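Local coordinates for protein inositol dehydrogenase (Lactobacillus casei, PDB 4MKX) that probably oxidises scyllo-inositol with NAD as cofactor, as a sugar alcohol dehydrogenase of the Gfo/Idh/MocA family, at residues 162-173 against 245-256; 45-56 against 65-75. All coordinates share one frame; numbering follows the deposited sequence.

Contact 1: 162-173 against 245-256; sequences ITLIRSYSIDPA and TMAILVAGRNAA
Thr163 opens the pairing: its carbonyl oxygen takes the N-H of Met246, and from there strands 162-172 and 246-252 run parallel, 9° apart. Next along, Leu164 reaches CD1 to 4.2 Å from Ile248 CD1, on the face that also carries Arg166, Tyr168 and Val250. Ile165 uses both its backbone groups, giving its N-H to Met246 O and accepting from Ile248 N at its carbonyl. Arg166 lays CG against Ile248 CB; the chain then bends at chi3 (59°), and NH1 ends 3.3 Å above the middle of the Tyr168 ring, while NH2 forms salt bridges with Glu262 and Glu264. Ser167, on the reverse side of the sheet, gives its N-H to Ile248 O and its hydroxyl bonds to Asp199. The other face of the Tyr168 ring belongs to Val250, whose CB makes a CH-pi contact 3.9 Å from the centroid and whose CG2 sits 3.4 Å from Tyr168 CE1. The Tyr168 hydroxyl bonds to Glu264 of a second subunit. The Ser169 hydroxyl again reaches Asp199. Ile170 packs CG2 3.5 Å from Ala255 CB; here the register shifts by one residue: Asp171 N bonds to Gly252 O, but Asp171 O skips to Ala255 N at 3.0 Å, past the corner at Arg253. Ala173 N closes the ladder on Ala255 O. Two neighbouring parallel strands, with a beta bulge near their C-terminal ends, thus lie inside the mixed sheet of the C-terminal domain of Gfo/Idh/MocA enzymes, at a subunit interface.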
# COMPACT_ATOMS: atom_id res chain seq x y z
N ILE A 162 -14.33 -20.82 5.78
CA ILE A 162 -14.50 -19.85 4.71
C ILE A 162 -15.98 -19.55 4.48
O ILE A 162 -16.79 -20.45 4.34
CB ILE A 162 -13.87 -20.39 3.42
CG1 ILE A 162 -12.36 -20.51 3.62
CG2 ILE A 162 -14.25 -19.50 2.23
CD1 ILE A 162 -11.63 -21.20 2.47
N THR A 163 -16.34 -18.27 4.46
CA THR A 163 -17.73 -17.90 4.24
C THR A 163 -17.95 -17.36 2.82
O THR A 163 -19.02 -17.53 2.26
CB THR A 163 -18.17 -16.84 5.23
OG1 THR A 163 -17.50 -15.62 4.90
CG2 THR A 163 -17.82 -17.22 6.64
N LEU A 164 -16.95 -16.71 2.25
CA LEU A 164 -17.12 -16.12 0.93
C LEU A 164 -15.78 -16.09 0.20
O LEU A 164 -14.75 -15.77 0.78
CB LEU A 164 -17.68 -14.70 1.04
CG LEU A 164 -18.03 -13.97 -0.26
CD1 LEU A 164 -19.19 -13.03 0.00
CD2 LEU A 164 -16.85 -13.16 -0.79
N ILE A 165 -15.81 -16.42 -1.09
CA ILE A 165 -14.64 -16.23 -1.91
C ILE A 165 -15.02 -15.35 -3.10
O ILE A 165 -16.03 -15.58 -3.75
CB ILE A 165 -14.06 -17.56 -2.41
CG1 ILE A 165 -13.51 -18.35 -1.23
CG2 ILE A 165 -12.92 -17.30 -3.38
CD1 ILE A 165 -12.87 -19.66 -1.63
N ARG A 166 -14.21 -14.32 -3.35
CA ARG A 166 -14.42 -13.46 -4.52
C ARG A 166 -13.18 -13.62 -5.38
O ARG A 166 -12.07 -13.50 -4.89
CB ARG A 166 -14.55 -11.99 -4.10
CG ARG A 166 -14.60 -11.05 -5.30
CD ARG A 166 -14.76 -9.55 -4.90
NE ARG A 166 -13.69 -9.06 -4.04
CZ ARG A 166 -12.53 -8.58 -4.48
NH1 ARG A 166 -12.28 -8.56 -5.79
NH2 ARG A 166 -11.61 -8.16 -3.63
N SER A 167 -13.37 -13.95 -6.65
CA SER A 167 -12.22 -14.07 -7.54
C SER A 167 -12.45 -13.33 -8.85
O SER A 167 -13.53 -13.43 -9.45
CB SER A 167 -11.87 -15.55 -7.76
OG SER A 167 -10.49 -15.69 -8.08
N TYR A 168 -11.45 -12.55 -9.27
CA TYR A 168 -11.53 -11.78 -10.49
C TYR A 168 -10.45 -12.27 -11.42
O TYR A 168 -9.30 -12.43 -11.01
CB TYR A 168 -11.19 -10.32 -10.20
CG TYR A 168 -12.27 -9.45 -9.59
CD1 TYR A 168 -13.41 -9.99 -8.99
CD2 TYR A 168 -12.13 -8.08 -9.61
CE1 TYR A 168 -14.38 -9.15 -8.44
CE2 TYR A 168 -13.08 -7.25 -9.06
CZ TYR A 168 -14.20 -7.77 -8.48
OH TYR A 168 -15.14 -6.92 -7.96
N SER A 169 -10.81 -12.48 -12.69
CA SER A 169 -9.82 -12.71 -13.74
C SER A 169 -10.16 -11.78 -14.89
O SER A 169 -11.14 -11.99 -15.60
CB SER A 169 -9.87 -14.16 -14.23
OG SER A 169 -9.45 -15.05 -13.21
N ILE A 170 -9.35 -10.74 -15.09
CA ILE A 170 -9.64 -9.75 -16.13
C ILE A 170 -8.41 -9.54 -17.03
O ILE A 170 -7.37 -9.08 -16.58
CB ILE A 170 -10.08 -8.40 -15.54
CG1 ILE A 170 -11.12 -8.59 -14.42
CG2 ILE A 170 -10.67 -7.51 -16.63
CD1 ILE A 170 -11.53 -7.27 -13.74
N ASP A 171 -8.55 -9.89 -18.31
CA ASP A 171 -7.46 -9.74 -19.27
C ASP A 171 -7.29 -8.28 -19.62
O ASP A 171 -8.24 -7.50 -19.54
CB ASP A 171 -7.76 -10.54 -20.55
CG ASP A 171 -7.16 -11.93 -20.54
OD1 ASP A 171 -6.31 -12.23 -19.68
OD2 ASP A 171 -7.54 -12.73 -21.42
N PRO A 172 -6.07 -7.90 -20.01
CA PRO A 172 -5.78 -6.50 -20.33
C PRO A 172 -6.49 -6.01 -21.59
O PRO A 172 -6.66 -6.77 -22.55
CB PRO A 172 -4.26 -6.50 -20.56
CG PRO A 172 -3.93 -7.90 -20.93
CD PRO A 172 -4.87 -8.75 -20.14
N ALA A 173 -6.87 -4.73 -21.57
CA ALA A 173 -7.54 -4.09 -22.70
C ALA A 173 -6.70 -4.20 -23.97
O ALA A 173 -7.24 -4.19 -25.07
CB ALA A 173 -7.80 -2.63 -22.37
N THR A 245 -21.98 -21.82 1.25
CA THR A 245 -20.83 -20.93 1.08
C THR A 245 -21.08 -20.06 -0.11
O THR A 245 -21.69 -20.50 -1.09
CB THR A 245 -19.52 -21.72 0.81
OG1 THR A 245 -19.19 -22.49 1.96
CG2 THR A 245 -18.35 -20.78 0.49
N MET A 246 -20.58 -18.83 -0.07
CA MET A 246 -20.87 -17.92 -1.15
C MET A 246 -19.62 -17.70 -1.97
O MET A 246 -18.52 -17.70 -1.45
CB MET A 246 -21.36 -16.60 -0.57
CG MET A 246 -22.60 -16.78 0.27
SD MET A 246 -23.10 -15.28 1.11
CE MET A 246 -21.93 -15.20 2.43
N ALA A 247 -19.81 -17.51 -3.27
CA ALA A 247 -18.69 -17.13 -4.13
C ALA A 247 -19.13 -16.11 -5.15
O ALA A 247 -20.26 -16.12 -5.61
CB ALA A 247 -18.08 -18.35 -4.82
N ILE A 248 -18.22 -15.20 -5.47
CA ILE A 248 -18.47 -14.15 -6.43
C ILE A 248 -17.38 -14.23 -7.48
O ILE A 248 -16.20 -14.33 -7.14
CB ILE A 248 -18.39 -12.78 -5.75
CG1 ILE A 248 -19.51 -12.64 -4.72
CG2 ILE A 248 -18.49 -11.66 -6.78
CD1 ILE A 248 -19.41 -11.40 -3.89
N LEU A 249 -17.77 -14.21 -8.75
CA LEU A 249 -16.77 -14.19 -9.83
C LEU A 249 -16.94 -12.95 -10.68
O LEU A 249 -18.05 -12.51 -10.92
CB LEU A 249 -16.93 -15.41 -10.74
CG LEU A 249 -16.69 -16.78 -10.15
CD1 LEU A 249 -16.80 -17.82 -11.26
CD2 LEU A 249 -15.33 -16.83 -9.49
N VAL A 250 -15.83 -12.39 -11.15
CA VAL A 250 -15.90 -11.41 -12.22
C VAL A 250 -14.87 -11.83 -13.26
O VAL A 250 -13.76 -12.21 -12.92
CB VAL A 250 -15.61 -9.97 -11.74
CG1 VAL A 250 -15.46 -9.05 -12.95
CG2 VAL A 250 -16.73 -9.47 -10.86
N ALA A 251 -15.28 -11.82 -14.52
CA ALA A 251 -14.38 -12.17 -15.62
C ALA A 251 -14.49 -11.05 -16.64
O ALA A 251 -15.55 -10.47 -16.83
CB ALA A 251 -14.78 -13.48 -16.25
N GLY A 252 -13.38 -10.74 -17.29
CA GLY A 252 -13.43 -9.66 -18.24
C GLY A 252 -12.26 -9.71 -19.18
O GLY A 252 -11.30 -10.46 -18.97
N ARG A 253 -12.35 -8.90 -20.22
CA ARG A 253 -11.31 -8.84 -21.22
C ARG A 253 -10.81 -7.43 -21.42
O ARG A 253 -10.04 -7.16 -22.34
CB ARG A 253 -11.84 -9.40 -22.54
CG ARG A 253 -12.51 -10.75 -22.39
CD ARG A 253 -12.94 -11.28 -23.74
NE ARG A 253 -13.45 -12.65 -23.67
CZ ARG A 253 -12.68 -13.73 -23.63
NH1 ARG A 253 -11.35 -13.62 -23.64
NH2 ARG A 253 -13.23 -14.94 -23.57
N ASN A 254 -11.24 -6.51 -20.55
CA ASN A 254 -10.97 -5.10 -20.78
C ASN A 254 -10.44 -4.32 -19.56
O ASN A 254 -10.96 -3.26 -19.22
CB ASN A 254 -12.23 -4.42 -21.31
CG ASN A 254 -11.95 -3.08 -21.98
OD1 ASN A 254 -10.90 -2.90 -22.60
ND2 ASN A 254 -12.88 -2.14 -21.84
N ALA A 255 -9.40 -4.84 -18.91
CA ALA A 255 -8.80 -4.13 -17.78
C ALA A 255 -7.79 -3.11 -18.28
O ALA A 255 -6.84 -3.46 -18.99
CB ALA A 255 -8.12 -5.10 -16.81
N ALA A 256 -7.96 -1.85 -17.91
CA ALA A 256 -7.07 -0.81 -18.41
C ALA A 256 -5.69 -0.86 -17.75
O ALA A 256 -4.69 -0.43 -18.34
CB ALA A 256 -7.70 0.56 -18.23

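Contact 2: 45-56 against 65-75; sequences LQAATSVVPAEL and VEEVFEDFDDM
A beta-alpha-beta unit of the Rossmann domain brings these segments together: strand 43-49 leads through helix 53-63 to strand 67-69, which lies parallel beside it at the margin of the sheet within this chain. At the start of the pairing, Val65 puts CG2 3.6 Å from Leu45 CD2 and packs CG1 against Gln46 O and Ala47 CA. Gln46 O takes a straight bond from Glu67 N and a weak one from Glu66 N. The Gln46 side chain turns back at chi2 (75°), carrying NE2 to 2.8 Å from Glu67 OE2. That bond is nearly straight and lies in the amide plane, yet it meets the carboxylate on its anti side, the two planes standing 74° apart; Asp80 N is a second donor to the same oxygen. The ladder continues from Ala48 N to Glu67 O, from Phe69 N to Ala48 O and from Ser50 N to Phe69 O.

On the face carrying Ala47, Thr49 and Phe69, Met75 reaches back from helix 72-78. Its SD lies 3.8 Å from Ala47 CB and 3.2 Å from Thr49 OG1, a buried hydroxyl with no hydrogen-bond partner in the model. Met75 CA sits 3.6 Å above the centre of the Phe69 ring, whose edge meets Ala47 CB. On the opposite side, which carries Ala48 and Val68, Leu56 of helix 53-63 packs with CD2 3.9 Å from Val68 CB and CD1 3.5 Å from Phe69 O. Past the strand, Ser50 OG accepts from Val52 N in an ST turn and donates to Glu55 OE1, while Asp71 caps helix 72-78 through Asp74 N. Helices 53-63 and 72-78 on opposite faces of parallel strands, at the edge of a sheet ordered 3-2-1-4-5-6, are as expected for an NAD-binding Rossmann domain.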
# COMPACT_ATOMS: atom_id res chain seq x y z
N LEU A 45 13.19 -31.75 -24.00
CA LEU A 45 12.15 -31.61 -25.02
C LEU A 45 12.62 -32.35 -26.26
O LEU A 45 13.49 -31.88 -26.99
CB LEU A 45 11.85 -30.15 -25.33
CG LEU A 45 10.59 -29.93 -26.17
CD1 LEU A 45 9.36 -30.34 -25.39
CD2 LEU A 45 10.48 -28.50 -26.63
N GLN A 46 12.03 -33.52 -26.48
CA GLN A 46 12.50 -34.46 -27.50
C GLN A 46 11.75 -34.31 -28.81
O GLN A 46 12.33 -34.40 -29.90
CB GLN A 46 12.34 -35.88 -26.97
CG GLN A 46 12.58 -36.96 -28.02
CD GLN A 46 14.05 -37.14 -28.34
OE1 GLN A 46 14.93 -36.58 -27.68
NE2 GLN A 46 14.33 -37.95 -29.36
N ALA A 47 10.44 -34.07 -28.71
CA ALA A 47 9.60 -34.07 -29.90
C ALA A 47 8.55 -32.96 -29.83
O ALA A 47 8.16 -32.53 -28.74
CB ALA A 47 8.92 -35.41 -30.06
N ALA A 48 8.11 -32.50 -30.99
CA ALA A 48 7.04 -31.51 -31.09
C ALA A 48 6.10 -31.90 -32.22
O ALA A 48 6.54 -32.42 -33.25
CB ALA A 48 7.61 -30.12 -31.32
N THR A 49 4.80 -31.65 -32.03
CA THR A 49 3.80 -31.86 -33.07
C THR A 49 3.11 -30.54 -33.37
O THR A 49 2.68 -29.84 -32.46
CB THR A 49 2.71 -32.85 -32.63
OG1 THR A 49 3.29 -34.15 -32.47
CG2 THR A 49 1.58 -32.93 -33.66
N SER A 50 3.03 -30.19 -34.65
CA SER A 50 2.24 -29.05 -35.11
C SER A 50 1.99 -29.19 -36.60
O SER A 50 2.78 -29.81 -37.31
CB SER A 50 2.96 -27.73 -34.83
OG SER A 50 2.23 -26.65 -35.36
N VAL A 51 0.87 -28.64 -37.06
CA VAL A 51 0.56 -28.68 -38.49
C VAL A 51 0.76 -27.28 -39.08
O VAL A 51 0.40 -27.01 -40.22
CB VAL A 51 -0.85 -29.26 -38.75
CG1 VAL A 51 -1.93 -28.31 -38.26
CG2 VAL A 51 -1.04 -29.61 -40.23
N VAL A 52 1.36 -26.40 -38.28
CA VAL A 52 1.92 -25.17 -38.82
C VAL A 52 3.44 -25.34 -38.91
O VAL A 52 4.12 -25.46 -37.89
CB VAL A 52 1.55 -23.92 -38.01
CG1 VAL A 52 2.14 -22.68 -38.65
CG2 VAL A 52 0.04 -23.78 -37.91
N PRO A 53 3.96 -25.40 -40.15
CA PRO A 53 5.37 -25.56 -40.53
C PRO A 53 6.33 -24.63 -39.78
O PRO A 53 7.33 -25.11 -39.23
CB PRO A 53 5.36 -25.21 -42.01
CG PRO A 53 4.03 -25.67 -42.48
CD PRO A 53 3.08 -25.42 -41.33
N ALA A 54 6.03 -23.34 -39.76
CA ALA A 54 6.87 -22.35 -39.08
C ALA A 54 7.10 -22.71 -37.61
O ALA A 54 8.18 -22.47 -37.06
CB ALA A 54 6.26 -20.97 -39.19
N GLU A 55 6.08 -23.29 -36.98
CA GLU A 55 6.17 -23.68 -35.58
C GLU A 55 7.17 -24.82 -35.37
O GLU A 55 7.95 -24.80 -34.41
CB GLU A 55 4.78 -24.03 -35.03
CG GLU A 55 3.86 -22.82 -34.92
CD GLU A 55 2.48 -23.15 -34.39
OE1 GLU A 55 2.22 -24.33 -34.07
OE2 GLU A 55 1.64 -22.22 -34.30
N LEU A 56 7.15 -25.80 -36.26
CA LEU A 56 8.10 -26.92 -36.18
C LEU A 56 9.54 -26.46 -36.44
O LEU A 56 10.48 -26.98 -35.85
CB LEU A 56 7.72 -28.03 -37.16
CG LEU A 56 6.46 -28.82 -36.81
CD1 LEU A 56 6.25 -29.97 -37.79
CD2 LEU A 56 6.54 -29.36 -35.39
N VAL A 65 14.88 -29.28 -30.85
CA VAL A 65 14.04 -30.47 -30.80
C VAL A 65 14.46 -31.42 -31.92
O VAL A 65 14.63 -30.99 -33.07
CB VAL A 65 12.55 -30.10 -30.95
CG1 VAL A 65 11.72 -31.32 -31.29
CG2 VAL A 65 12.05 -29.46 -29.67
N GLU A 66 14.64 -32.69 -31.59
CA GLU A 66 15.13 -33.67 -32.56
C GLU A 66 14.07 -34.23 -33.51
O GLU A 66 14.31 -34.34 -34.72
CB GLU A 66 15.84 -34.81 -31.83
CG GLU A 66 17.17 -34.38 -31.23
CD GLU A 66 17.77 -35.43 -30.32
OE1 GLU A 66 17.46 -36.63 -30.50
OE2 GLU A 66 18.55 -35.05 -29.42
N GLU A 67 12.90 -34.58 -32.98
CA GLU A 67 11.86 -35.21 -33.79
C GLU A 67 10.65 -34.29 -33.96
O GLU A 67 10.04 -33.90 -32.97
CB GLU A 67 11.41 -36.52 -33.14
CG GLU A 67 12.53 -37.49 -32.83
CD GLU A 67 12.02 -38.74 -32.14
OE1 GLU A 67 11.47 -39.62 -32.83
OE2 GLU A 67 12.18 -38.85 -30.90
N VAL A 68 10.30 -33.95 -35.19
CA VAL A 68 9.09 -33.17 -35.43
C VAL A 68 8.02 -34.01 -36.14
O VAL A 68 8.35 -34.92 -36.92
CB VAL A 68 9.37 -31.87 -36.20
CG1 VAL A 68 10.12 -30.87 -35.32
CG2 VAL A 68 10.14 -32.15 -37.47
N PHE A 69 6.76 -33.72 -35.86
CA PHE A 69 5.64 -34.47 -36.42
C PHE A 69 4.52 -33.53 -36.84
O PHE A 69 4.36 -32.44 -36.28
CB PHE A 69 5.11 -35.48 -35.40
CG PHE A 69 6.12 -36.51 -34.98
CD1 PHE A 69 7.01 -36.26 -33.94
CD2 PHE A 69 6.19 -37.73 -35.64
CE1 PHE A 69 7.94 -37.21 -33.56
CE2 PHE A 69 7.12 -38.68 -35.27
CZ PHE A 69 8.00 -38.42 -34.23
N GLU A 70 3.76 -33.95 -37.85
CA GLU A 70 2.59 -33.20 -38.31
C GLU A 70 1.33 -33.78 -37.69
O GLU A 70 0.27 -33.15 -37.71
CB GLU A 70 2.49 -33.25 -39.84
CG GLU A 70 3.56 -32.46 -40.59
CD GLU A 70 4.90 -33.17 -40.65
OE1 GLU A 70 4.92 -34.43 -40.69
OE2 GLU A 70 5.94 -32.47 -40.65
N ASP A 71 1.45 -34.98 -37.13
CA ASP A 71 0.30 -35.70 -36.59
C ASP A 71 0.57 -36.18 -35.17
O ASP A 71 1.61 -36.78 -34.91
CB ASP A 71 -0.02 -36.91 -37.48
CG ASP A 71 -1.17 -37.73 -36.94
OD1 ASP A 71 -2.33 -37.33 -37.16
OD2 ASP A 71 -0.92 -38.77 -36.29
N PHE A 72 -0.36 -35.91 -34.25
CA PHE A 72 -0.16 -36.28 -32.84
C PHE A 72 -0.00 -37.78 -32.61
O PHE A 72 0.85 -38.21 -31.84
CB PHE A 72 -1.29 -35.73 -31.96
CG PHE A 72 -1.12 -36.05 -30.50
CD1 PHE A 72 -0.32 -35.25 -29.69
CD2 PHE A 72 -1.76 -37.13 -29.93
CE1 PHE A 72 -0.16 -35.54 -28.35
CE2 PHE A 72 -1.61 -37.43 -28.59
CZ PHE A 72 -0.81 -36.62 -27.79
N ASP A 73 -0.83 -38.58 -33.28
CA ASP A 73 -0.74 -40.02 -33.08
C ASP A 73 0.58 -40.55 -33.62
O ASP A 73 1.11 -41.51 -33.07
CB ASP A 73 -1.92 -40.73 -33.75
CG ASP A 73 -3.24 -40.32 -33.15
OD1 ASP A 73 -3.55 -40.78 -32.03
OD2 ASP A 73 -3.96 -39.52 -33.78
N ASP A 74 1.09 -39.92 -34.67
CA ASP A 74 2.37 -40.31 -35.23
C ASP A 74 3.46 -40.07 -34.18
O ASP A 74 4.32 -40.91 -33.97
CB ASP A 74 2.66 -39.51 -36.50
CG ASP A 74 3.90 -40.00 -37.23
OD1 ASP A 74 4.37 -41.11 -36.92
OD2 ASP A 74 4.39 -39.27 -38.12
N MET A 75 3.38 -38.93 -33.49
CA MET A 75 4.38 -38.63 -32.46
C MET A 75 4.34 -39.63 -31.31
O MET A 75 5.38 -40.15 -30.89
CB MET A 75 4.19 -37.22 -31.89
CG MET A 75 5.18 -36.92 -30.76
SD MET A 75 5.08 -35.23 -30.11
CE MET A 75 3.46 -35.25 -29.36

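Contact 1 and contact 2 each join parallel strands, but in separate sheets on opposite sides of the chain's centre. Their centres are 37 Å apart and their nearest atoms about 18 Å, so neither touches the other. In contact 2 the connection is short, a single helix within a beta-alpha-beta unit; in contact 1 some seventy residues intervene, including two further strands of the same mixed sheet. Contact 2 borders the probable dinucleotide site: the Ser50 side chain lies near, without touching, the glycine-rich GxGxxG pattern at Gly24, Gly26 and Gly29. Contact 1 instead meets a second subunit. No cofactor is bound in this apo structure, so the nucleotide's place is inferred from the fold.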